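PDB 7M1B: galactose-binding-like protein from Bacteroides thetaiotaomicron, which is a SusE-like protein that probably binds carbohydrate, and whose family may also have a capacity to degrade glycans. Local coordinates for residues 122-128 with 165-171; 139-145 with 177-183; 283-287 with 362-366. The contacts are given in a common frame with arbitrary orientation. Residue numbers count along the deposited sequence, not the author numbering.

Interaction 1: residues 122-128 with 165-171; sequences TFGGIYI and GFTLRGF
Ile126, Ile128, Phe166 and Leu168 share the face turned to the interior of a beta-sandwich, where strands 138-144 and 176-183 cover them. Phe166 (chi1 p) lays its ring against Ile128: Ile128 CB sits 4.0 Å from the ring centroid, a CH-pi contact over the face. Ile128 CD1 meets Leu168 CD1 at 3.9 Å. The middle strand, 125-128, pairs antiparallel with the outer strand 165-168 of one sheet (axes 4.7 Å apart, 165°). Ile126-Leu168 and Ile128-Phe166 are hydrogen-bonded pairs, each with two bonds, such as Ile128 N to Phe166 O at 2.8 Å; Tyr127-Thr167 between them is non-hydrogen-bonded. On the face carrying Tyr127 and Thr167, Tyr127 (chi1 t) sets CD1 3.6 Å from Thr167 CG2. A type II turn, Thr122 to Gly125, brings the chain into the strand. A CB on Gly125 would collide with Leu168 O. Gly124 O accepts from Phe171 N at 2.7 Å, and at the polar edge Arg169 NH1 donates to Phe123 O at 2.9 Å.

Interaction 2: residues 139-145 with 177-183; sequences IFDVSTK and DFKVRVR
Strands 139-144 and 177-183 run antiparallel, axes 4.7 Å apart at 160°, with Ile139-Arg183, Asp141-Arg181 and Ser143-Lys179 as hydrogen-bonded pairs. Each has two bonds: Ser143 N to Lys179 O is the shortest at 2.7 Å. Phe140-Val182 and Val142-Val180 alternate with them, side chains on the buried face. Phe140 (chi1 m) receives Val182 CG1 over its ring, 4.1 Å from the centroid, a CH-pi contact; Val142 and Val180, both t, meet CG2 to CG1 at 4.2 Å. Thr144 (p) sets CG2 3.3 Å from Phe178 CD1. On the opposite face Arg183 leaves its strand with chi1 p, then extends through t, t, so that NE bridges to Asp141 OD2 at 3.1 Å while Ile139 CG2 lies over the guanidinium, 3.7 Å from Arg183 NH2. Asp141 OD1 turns to Thr156. Lys145 extends (m, t, t) and bends at chi4, 97°, to pair NZ with Asp177 OD2 at 3.0 Å; Asp177 OD1 hydrogen-bonds Thr196 OG1. A water donates to Asp141 O (2.5 Å) and hydrogen-bonds Ser143 OG (2.7 Å). One apolar face packed on strands 125-131 and 163-168, the other mostly polar and charged: these are the central strands of one sheet of a beta-sandwich.

Interaction 3: residues 283-287 with 362-366; sequences YYRAG and THDGA
Neither segment is regular here: two loops at one end of the galactose-binding-like domain meet, 283-287 coming after strand 256-274, while 362-366 leaves the end of strand 352-362. Tyr283 packs on helix 331-338. Tyr284 has left-handed backbone angles (62/32) and chi1 m, which present its ring edge to the face of His363 (chi1 m): an edge-to-face pair, centroids 4.8 Å apart, planes at 77°, Tyr284 CD1 3.4 Å from His363 NE2. Beyond the pair, Tyr284 OH bonds to Ile319 O and His363 NE2 to Ser318. Arg285 is extended (-170/177); its CA lies 3.7 Å from Asp364 OD2 and its side chain leads away, NE to Ser281 O. Ala286, left-handed again at 54/50, points its methyl away but gives its amide to the carboxylate, Ala286 N to Asp364 OD2 2.8 Å. Gly287 (102/-8, an angle pair that calls for glycine) continues the link through a water that accepts from Gly287 N (2.9 Å) and lies 2.7 Å from Asp364 OD1, to which it can donate. Asp364, chi1 p, also takes Ala366 N on OD1 at 2.9 Å, an Asx turn, and Thr362 OG1 donates to Ala366 O at 2.9 Å. A single carboxylate thus shapes its own loop and is linked to two backbone amides of the other, so polar bonding and one aromatic pair, rather than a broad apolar surface, join the loops.

Of the four strands concerned, 125-131 comes first from the N terminus, then 138-144, then 163-168 and 176-183. Interaction 1 closes the loop from 122-128 to 165-171, and interaction 2 that from 139-145 to 177-183, so the two cross along the chain. Each pairs strands within one sheet, and the chain crosses between the sheets from 125-131 to 138-144 and from 163-168 to 176-183. The sheets pack face to face, Ile128 and Leu168 on Val142, Ile126 on Phe178 and Phe166 on Phe140; the centres of interactions 1 and 2 are about 12 Å apart. Interaction 3 opens later, in series with both, joining two loops of the galactose-binding-like domain about 24 Å from interaction 1 and 36 Å from interaction 2 by nearest atoms.

Interaction 1: residues 122-128 with 165-171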
loop_
_atom_site.group_PDB
_atom_site.type_symbol
_atom_site.label_atom_id
_atom_site.label_comp_id
_atom_site.label_asym_id
_atom_site.label_seq_id
_atom_site.Cartn_x
_atom_site.Cartn_y
_atom_site.Cartn_z
ATOM N N THR A 122 8.658 9.588 -7.465
ATOM C CA THR A 122 7.730 8.503 -7.129
ATOM C C THR A 122 7.728 7.499 -8.291
ATOM O O THR A 122 8.427 7.679 -9.310
ATOM C CB THR A 122 6.297 9.018 -6.821
ATOM O OG1 THR A 122 5.508 7.954 -6.250
ATOM C CG2 THR A 122 5.585 9.564 -8.048
ATOM N N PHE A 123 6.955 6.411 -8.154
ATOM C CA PHE A 123 6.939 5.364 -9.173
ATOM C C PHE A 123 6.410 5.926 -10.482
ATOM O O PHE A 123 5.266 6.387 -10.524
ATOM C CB PHE A 123 6.166 4.135 -8.670
ATOM C CG PHE A 123 6.921 3.627 -7.469
ATOM C CD1 PHE A 123 8.016 2.763 -7.696
ATOM C CD2 PHE A 123 6.574 3.900 -6.146
ATOM C CE1 PHE A 123 8.805 2.369 -6.637
ATOM C CE2 PHE A 123 7.366 3.497 -5.073
ATOM C CZ PHE A 123 8.455 2.662 -5.331
ATOM N N GLY A 124 7.302 5.992 -11.488
ATOM C CA GLY A 124 6.984 6.426 -12.850
ATOM C C GLY A 124 6.752 7.945 -12.928
ATOM O O GLY A 124 6.243 8.471 -13.919
ATOM N N GLY A 125 7.228 8.703 -11.941
ATOM C CA GLY A 125 7.081 10.159 -12.039
ATOM C C GLY A 125 7.554 10.889 -10.798
ATOM O O GLY A 125 8.577 10.567 -10.189
ATOM N N ILE A 126 6.822 11.986 -10.503
ATOM C CA ILE A 126 7.213 12.831 -9.394
ATOM C C ILE A 126 5.990 13.085 -8.513
ATOM O O ILE A 126 4.835 12.994 -8.967
ATOM C CB ILE A 126 7.848 14.144 -9.895
ATOM C CG1 ILE A 126 6.895 14.837 -10.873
ATOM C CG2 ILE A 126 9.225 13.873 -10.492
ATOM C CD1 ILE A 126 7.303 16.309 -11.172
ATOM N N TYR A 127 6.297 13.358 -7.255
ATOM C CA TYR A 127 5.302 13.761 -6.278
ATOM C C TYR A 127 5.592 15.204 -5.886
ATOM O O TYR A 127 6.699 15.497 -5.438
ATOM C CB TYR A 127 5.319 12.818 -5.073
ATOM C CG TYR A 127 4.437 13.202 -3.921
ATOM C CD1 TYR A 127 3.050 13.187 -4.062
ATOM C CD2 TYR A 127 4.986 13.598 -2.703
ATOM C CE1 TYR A 127 2.229 13.532 -3.009
ATOM C CE2 TYR A 127 4.162 13.969 -1.644
ATOM C CZ TYR A 127 2.780 13.927 -1.800
ATOM O OH TYR A 127 1.903 14.336 -0.810
ATOM N N ILE A 128 4.593 16.067 -6.034
ATOM C CA ILE A 128 4.757 17.500 -5.741
ATOM C C ILE A 128 3.966 17.846 -4.492
ATOM O O ILE A 128 2.784 17.514 -4.428
ATOM C CB ILE A 128 4.283 18.336 -6.934
ATOM C CG1 ILE A 128 5.190 18.099 -8.140
ATOM C CG2 ILE A 128 4.289 19.817 -6.552
ATOM C CD1 ILE A 128 4.660 18.636 -9.442
ATOM N N GLY A 165 -0.627 17.874 -2.317
ATOM C CA GLY A 165 0.216 16.734 -2.718
ATOM C C GLY A 165 -0.412 16.065 -3.943
ATOM O O GLY A 165 -1.596 15.723 -3.917
ATOM N N PHE A 166 0.332 15.945 -5.041
ATOM C CA PHE A 166 -0.233 15.328 -6.244
ATOM C C PHE A 166 0.897 14.726 -7.055
ATOM O O PHE A 166 2.041 15.113 -6.823
ATOM C CB PHE A 166 -1.048 16.308 -7.102
ATOM C CG PHE A 166 -0.286 17.526 -7.601
ATOM C CD1 PHE A 166 -0.015 18.604 -6.757
ATOM C CD2 PHE A 166 0.180 17.576 -8.913
ATOM C CE1 PHE A 166 0.700 19.703 -7.235
ATOM C CE2 PHE A 166 0.925 18.652 -9.373
ATOM C CZ PHE A 166 1.158 19.733 -8.540
ATOM N N THR A 167 0.580 13.848 -8.019
ATOM C CA THR A 167 1.640 13.140 -8.728
ATOM C C THR A 167 1.452 13.321 -10.226
ATOM O O THR A 167 0.329 13.501 -10.724
ATOM C CB THR A 167 1.704 11.644 -8.412
ATOM O OG1 THR A 167 0.587 11.001 -9.031
ATOM C CG2 THR A 167 1.698 11.389 -6.926
ATOM N N LEU A 168 2.571 13.246 -10.934
ATOM C CA LEU A 168 2.548 13.037 -12.371
ATOM C C LEU A 168 3.260 11.720 -12.615
ATOM O O LEU A 168 4.369 11.539 -12.114
ATOM C CB LEU A 168 3.453 14.057 -13.048
ATOM C CG LEU A 168 2.880 15.409 -13.389
ATOM C CD1 LEU A 168 3.105 16.357 -12.216
ATOM C CD2 LEU A 168 3.602 15.904 -14.634
ATOM N N ARG A 169 2.701 10.891 -13.500
ATOM C CA ARG A 169 3.291 9.593 -13.787
ATOM C C ARG A 169 3.460 9.482 -15.300
ATOM O O ARG A 169 3.226 10.452 -16.028
ATOM C CB ARG A 169 2.439 8.474 -13.159
ATOM C CG ARG A 169 2.436 8.507 -11.633
ATOM C CD ARG A 169 2.184 7.128 -11.088
ATOM N NE ARG A 169 1.501 7.311 -9.818
ATOM C CZ ARG A 169 2.027 7.131 -8.632
ATOM N NH1 ARG A 169 3.245 6.635 -8.491
ATOM N NH2 ARG A 169 1.240 7.316 -7.583
ATOM N N GLY A 170 3.922 8.316 -15.762
ATOM C CA GLY A 170 4.150 8.074 -17.179
ATOM C C GLY A 170 5.605 8.269 -17.596
ATOM O O GLY A 170 5.876 8.344 -18.791
ATOM N N PHE A 171 6.543 8.322 -16.643
ATOM C CA PHE A 171 7.913 8.639 -16.983
ATOM C C PHE A 171 8.838 7.442 -16.731
ATOM O O PHE A 171 8.724 6.695 -15.767
ATOM C CB PHE A 171 8.446 9.796 -16.144
ATOM C CG PHE A 171 7.775 11.092 -16.498
ATOM C CD1 PHE A 171 8.260 11.857 -17.554
ATOM C CD2 PHE A 171 6.592 11.462 -15.878
ATOM C CE1 PHE A 171 7.631 13.027 -17.936
ATOM C CE2 PHE A 171 5.961 12.646 -16.245
ATOM C CZ PHE A 171 6.472 13.409 -17.285
#

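Interaction 2: residues 139-145 with 177-183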
loop_
_atom_site.group_PDB
_atom_site.type_symbol
_atom_site.label_atom_id
_atom_site.label_comp_id
_atom_site.label_asym_id
_atom_site.label_seq_id
_atom_site.Cartn_x
_atom_site.Cartn_y
_atom_site.Cartn_z
ATOM N N ILE A 139 -3.193 26.880 -8.983
ATOM C CA ILE A 139 -3.104 26.121 -10.256
ATOM C C ILE A 139 -1.633 25.806 -10.498
ATOM O O ILE A 139 -0.793 26.712 -10.594
ATOM C CB ILE A 139 -3.703 27.002 -11.388
ATOM C CG1 ILE A 139 -4.934 27.781 -10.908
ATOM C CG2 ILE A 139 -4.040 26.159 -12.646
ATOM C CD1 ILE A 139 -6.161 26.924 -10.678
ATOM N N PHE A 140 -1.340 24.509 -10.550
ATOM C CA PHE A 140 0.041 24.130 -10.751
ATOM C C PHE A 140 0.216 23.666 -12.188
ATOM O O PHE A 140 -0.511 22.776 -12.617
ATOM C CB PHE A 140 0.382 23.002 -9.781
ATOM C CG PHE A 140 0.438 23.394 -8.322
ATOM C CD1 PHE A 140 -0.730 23.613 -7.585
ATOM C CD2 PHE A 140 1.659 23.550 -7.670
ATOM C CE1 PHE A 140 -0.668 23.927 -6.233
ATOM C CE2 PHE A 140 1.723 23.847 -6.313
ATOM C CZ PHE A 140 0.566 24.027 -5.593
ATOM N N ASP A 141 1.148 24.292 -12.923
ATOM C CA ASP A 141 1.411 23.875 -14.298
ATOM C C ASP A 141 2.754 23.156 -14.295
ATOM O O ASP A 141 3.766 23.770 -13.939
ATOM C CB ASP A 141 1.515 25.077 -15.251
ATOM C CG ASP A 141 0.172 25.730 -15.514
ATOM O OD1 ASP A 141 -0.801 24.968 -15.783
ATOM O OD2 ASP A 141 0.098 26.990 -15.421
ATOM N N VAL A 142 2.776 21.873 -14.700
ATOM C CA VAL A 142 4.002 21.079 -14.543
ATOM C C VAL A 142 4.511 20.650 -15.928
ATOM O O VAL A 142 3.739 19.981 -16.715
ATOM C CB VAL A 142 3.827 19.828 -13.650
ATOM C CG1 VAL A 142 5.133 19.051 -13.566
ATOM C CG2 VAL A 142 3.331 20.201 -12.258
ATOM N N SER A 143 5.728 21.137 -16.261
ATOM C CA SER A 143 6.233 20.976 -17.620
ATOM C C SER A 143 7.390 19.990 -17.665
ATOM O O SER A 143 8.163 19.868 -16.709
ATOM C CB SER A 143 6.633 22.311 -18.223
ATOM O OG SER A 143 5.569 23.254 -18.148
ATOM N N THR A 144 7.486 19.290 -18.799
ATOM C CA THR A 144 8.664 18.495 -19.107
ATOM C C THR A 144 9.028 18.794 -20.557
ATOM O O THR A 144 8.233 19.408 -21.279
ATOM C CB THR A 144 8.510 16.996 -18.780
ATOM O OG1 THR A 144 7.512 16.444 -19.654
ATOM C CG2 THR A 144 8.125 16.720 -17.341
ATOM N N LYS A 145 10.237 18.383 -20.957
ATOM C CA LYS A 145 10.741 18.685 -22.288
ATOM C C LYS A 145 10.232 17.632 -23.285
ATOM O O LYS A 145 10.148 16.449 -22.881
ATOM C CB LYS A 145 12.270 18.805 -22.290
ATOM C CG LYS A 145 12.845 20.043 -21.603
ATOM C CD LYS A 145 14.256 20.379 -22.080
ATOM C CE LYS A 145 14.970 21.407 -21.219
ATOM N NZ LYS A 145 15.869 20.794 -20.209
ATOM N N ASP A 177 14.265 16.510 -16.502
ATOM C CA ASP A 177 14.162 17.882 -16.048
ATOM C C ASP A 177 12.682 18.230 -15.936
ATOM O O ASP A 177 11.907 17.976 -16.882
ATOM C CB ASP A 177 14.877 18.778 -17.068
ATOM C CG ASP A 177 16.328 18.398 -17.290
ATOM O OD1 ASP A 177 16.987 17.987 -16.307
ATOM O OD2 ASP A 177 16.797 18.544 -18.452
ATOM N N PHE A 178 12.320 18.769 -14.764
ATOM C CA PHE A 178 10.957 19.182 -14.478
ATOM C C PHE A 178 10.928 20.687 -14.205
ATOM O O PHE A 178 11.901 21.273 -13.705
ATOM C CB PHE A 178 10.384 18.381 -13.297
ATOM C CG PHE A 178 10.254 16.893 -13.540
ATOM C CD1 PHE A 178 9.118 16.381 -14.167
ATOM C CD2 PHE A 178 11.255 16.004 -13.157
ATOM C CE1 PHE A 178 8.963 15.021 -14.393
ATOM C CE2 PHE A 178 11.086 14.643 -13.366
ATOM C CZ PHE A 178 9.959 14.159 -14.000
ATOM N N LYS A 179 9.799 21.303 -14.567
ATOM C CA LYS A 179 9.569 22.719 -14.297
ATOM C C LYS A 179 8.155 22.859 -13.733
ATOM O O LYS A 179 7.232 22.215 -14.285
ATOM C CB LYS A 179 9.759 23.494 -15.608
ATOM C CG LYS A 179 9.126 24.873 -15.706
ATOM C CD LYS A 179 9.003 25.349 -17.144
ATOM C CE LYS A 179 10.329 25.485 -17.868
ATOM N NZ LYS A 179 10.307 26.593 -18.854
ATOM N N VAL A 180 8.018 23.659 -12.643
ATOM C CA VAL A 180 6.744 23.901 -11.983
ATOM C C VAL A 180 6.501 25.403 -11.847
ATOM O O VAL A 180 7.374 26.184 -11.453
ATOM C CB VAL A 180 6.574 23.211 -10.603
ATOM C CG1 VAL A 180 5.106 23.402 -10.128
ATOM C CG2 VAL A 180 6.986 21.728 -10.595
ATOM N N ARG A 181 5.282 25.845 -12.177
ATOM C CA ARG A 181 4.858 27.230 -11.939
ATOM C C ARG A 181 3.490 27.176 -11.267
ATOM O O ARG A 181 2.712 26.222 -11.601
ATOM C CB ARG A 181 4.807 27.994 -13.267
ATOM C CG ARG A 181 6.020 28.886 -13.506
ATOM C CD ARG A 181 5.860 29.815 -14.690
ATOM N NE ARG A 181 6.085 31.183 -14.261
ATOM C CZ ARG A 181 6.036 32.245 -15.054
ATOM N NH1 ARG A 181 5.781 32.096 -16.343
ATOM N NH2 ARG A 181 6.241 33.453 -14.557
ATOM N N VAL A 182 3.231 28.116 -10.323
ATOM C CA VAL A 182 1.959 28.204 -9.582
ATOM C C VAL A 182 1.338 29.537 -9.977
ATOM O O VAL A 182 2.053 30.541 -9.995
ATOM C CB VAL A 182 2.152 28.103 -8.049
ATOM C CG1 VAL A 182 0.805 27.754 -7.370
ATOM C CG2 VAL A 182 3.153 26.962 -7.698
ATOM N N ARG A 183 0.012 29.501 -10.243
ATOM C CA ARG A 183 -0.780 30.702 -10.585
ATOM C C ARG A 183 -2.123 30.695 -9.841
ATOM O O ARG A 183 -2.527 29.654 -9.314
ATOM C CB ARG A 183 -0.944 30.919 -12.107
ATOM C CG ARG A 183 -1.848 29.889 -12.845
ATOM C CD ARG A 183 -1.651 30.013 -14.349
ATOM N NE ARG A 183 -2.318 28.903 -15.041
ATOM C CZ ARG A 183 -3.625 28.839 -15.295
ATOM N NH1 ARG A 183 -4.423 29.823 -14.899
ATOM N NH2 ARG A 183 -4.124 27.782 -15.934
HETATM O O HOH W 1 5.322 24.564 -15.782
#

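Interaction 3: residues 283-287 with 362-366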
loop_
_atom_site.group_PDB
_atom_site.type_symbol
_atom_site.label_atom_id
_atom_site.label_comp_id
_atom_site.label_asym_id
_atom_site.label_seq_id
_atom_site.Cartn_x
_atom_site.Cartn_y
_atom_site.Cartn_z
ATOM N N TYR A 283 -10.784 -20.828 -1.820
ATOM C CA TYR A 283 -10.893 -19.413 -2.139
ATOM C C TYR A 283 -12.201 -18.799 -1.636
ATOM O O TYR A 283 -13.293 -19.411 -1.643
ATOM C CB TYR A 283 -10.699 -19.151 -3.654
ATOM C CG TYR A 283 -9.316 -19.402 -4.194
ATOM C CD1 TYR A 283 -8.177 -18.976 -3.498
ATOM C CD2 TYR A 283 -9.138 -20.003 -5.449
ATOM C CE1 TYR A 283 -6.899 -19.187 -4.027
ATOM C CE2 TYR A 283 -7.855 -20.199 -5.995
ATOM C CZ TYR A 283 -6.752 -19.722 -5.315
ATOM O OH TYR A 283 -5.480 -19.944 -5.794
ATOM N N TYR A 284 -12.082 -17.552 -1.220
ATOM C CA TYR A 284 -13.215 -16.679 -0.892
ATOM C C TYR A 284 -14.031 -17.262 0.284
ATOM O O TYR A 284 -15.249 -17.084 0.349
ATOM C CB TYR A 284 -14.085 -16.481 -2.150
ATOM C CG TYR A 284 -13.346 -15.675 -3.185
ATOM C CD1 TYR A 284 -13.108 -14.314 -3.013
ATOM C CD2 TYR A 284 -12.926 -16.305 -4.326
ATOM C CE1 TYR A 284 -12.412 -13.574 -3.971
ATOM C CE2 TYR A 284 -12.208 -15.589 -5.287
ATOM C CZ TYR A 284 -12.009 -14.214 -5.125
ATOM O OH TYR A 284 -11.308 -13.472 -6.037
ATOM N N ARG A 285 -13.339 -17.952 1.186
ATOM C CA ARG A 285 -13.936 -18.438 2.441
ATOM C C ARG A 285 -12.767 -18.939 3.307
ATOM O O ARG A 285 -11.591 -18.779 2.934
ATOM C CB ARG A 285 -14.887 -19.620 2.144
ATOM C CG ARG A 285 -14.258 -20.929 1.643
ATOM C CD ARG A 285 -15.221 -22.127 1.447
ATOM N NE ARG A 285 -14.557 -23.438 1.179
ATOM C CZ ARG A 285 -14.265 -24.440 2.042
ATOM N NH1 ARG A 285 -14.565 -24.311 3.332
ATOM N NH2 ARG A 285 -13.668 -25.563 1.601
ATOM N N ALA A 286 -13.092 -19.381 4.538
ATOM C CA ALA A 286 -12.117 -20.068 5.372
ATOM C C ALA A 286 -10.830 -19.260 5.564
ATOM O O ALA A 286 -9.707 -19.732 5.332
ATOM C CB ALA A 286 -11.829 -21.456 4.802
ATOM N N GLY A 287 -11.039 -18.010 5.949
ATOM C CA GLY A 287 -9.946 -17.144 6.349
ATOM C C GLY A 287 -9.542 -16.151 5.258
ATOM O O GLY A 287 -8.741 -15.281 5.579
ATOM N N THR A 362 -13.873 -10.482 6.351
ATOM C CA THR A 362 -13.480 -11.662 5.591
ATOM C C THR A 362 -14.572 -12.008 4.578
ATOM O O THR A 362 -15.714 -11.509 4.718
ATOM C CB THR A 362 -13.237 -12.849 6.521
ATOM O OG1 THR A 362 -14.455 -12.990 7.275
ATOM C CG2 THR A 362 -12.063 -12.622 7.465
ATOM N N HIS A 363 -14.226 -12.752 3.520
ATOM C CA HIS A 363 -15.179 -13.078 2.471
ATOM C C HIS A 363 -16.389 -13.857 3.016
ATOM O O HIS A 363 -17.534 -13.565 2.636
ATOM C CB HIS A 363 -14.516 -13.865 1.338
ATOM C CG HIS A 363 -13.780 -12.953 0.398
ATOM N ND1 HIS A 363 -14.446 -11.996 -0.364
ATOM C CD2 HIS A 363 -12.454 -12.750 0.202
ATOM C CE1 HIS A 363 -13.551 -11.364 -1.134
ATOM N NE2 HIS A 363 -12.316 -11.840 -0.825
ATOM N N ASP A 364 -16.158 -14.786 3.959
ATOM C CA ASP A 364 -17.298 -15.566 4.522
ATOM C C ASP A 364 -17.845 -14.950 5.807
ATOM O O ASP A 364 -18.826 -15.505 6.358
ATOM C CB ASP A 364 -16.940 -17.065 4.654
ATOM C CG ASP A 364 -15.919 -17.369 5.750
ATOM O OD1 ASP A 364 -15.476 -16.446 6.475
ATOM O OD2 ASP A 364 -15.488 -18.575 5.809
ATOM N N GLY A 365 -17.250 -13.820 6.254
ATOM C CA GLY A 365 -17.656 -13.143 7.476
ATOM C C GLY A 365 -17.264 -13.802 8.779
ATOM O O GLY A 365 -17.443 -13.185 9.811
ATOM N N ALA A 366 -16.646 -15.009 8.755
ATOM C CA ALA A 366 -16.203 -15.653 9.986
ATOM C C ALA A 366 -14.946 -14.982 10.547
ATOM O O ALA A 366 -14.136 -14.444 9.761
ATOM C CB ALA A 366 -15.858 -17.114 9.694
HETATM O O HOH W 2 -12.947 -16.282 7.250
#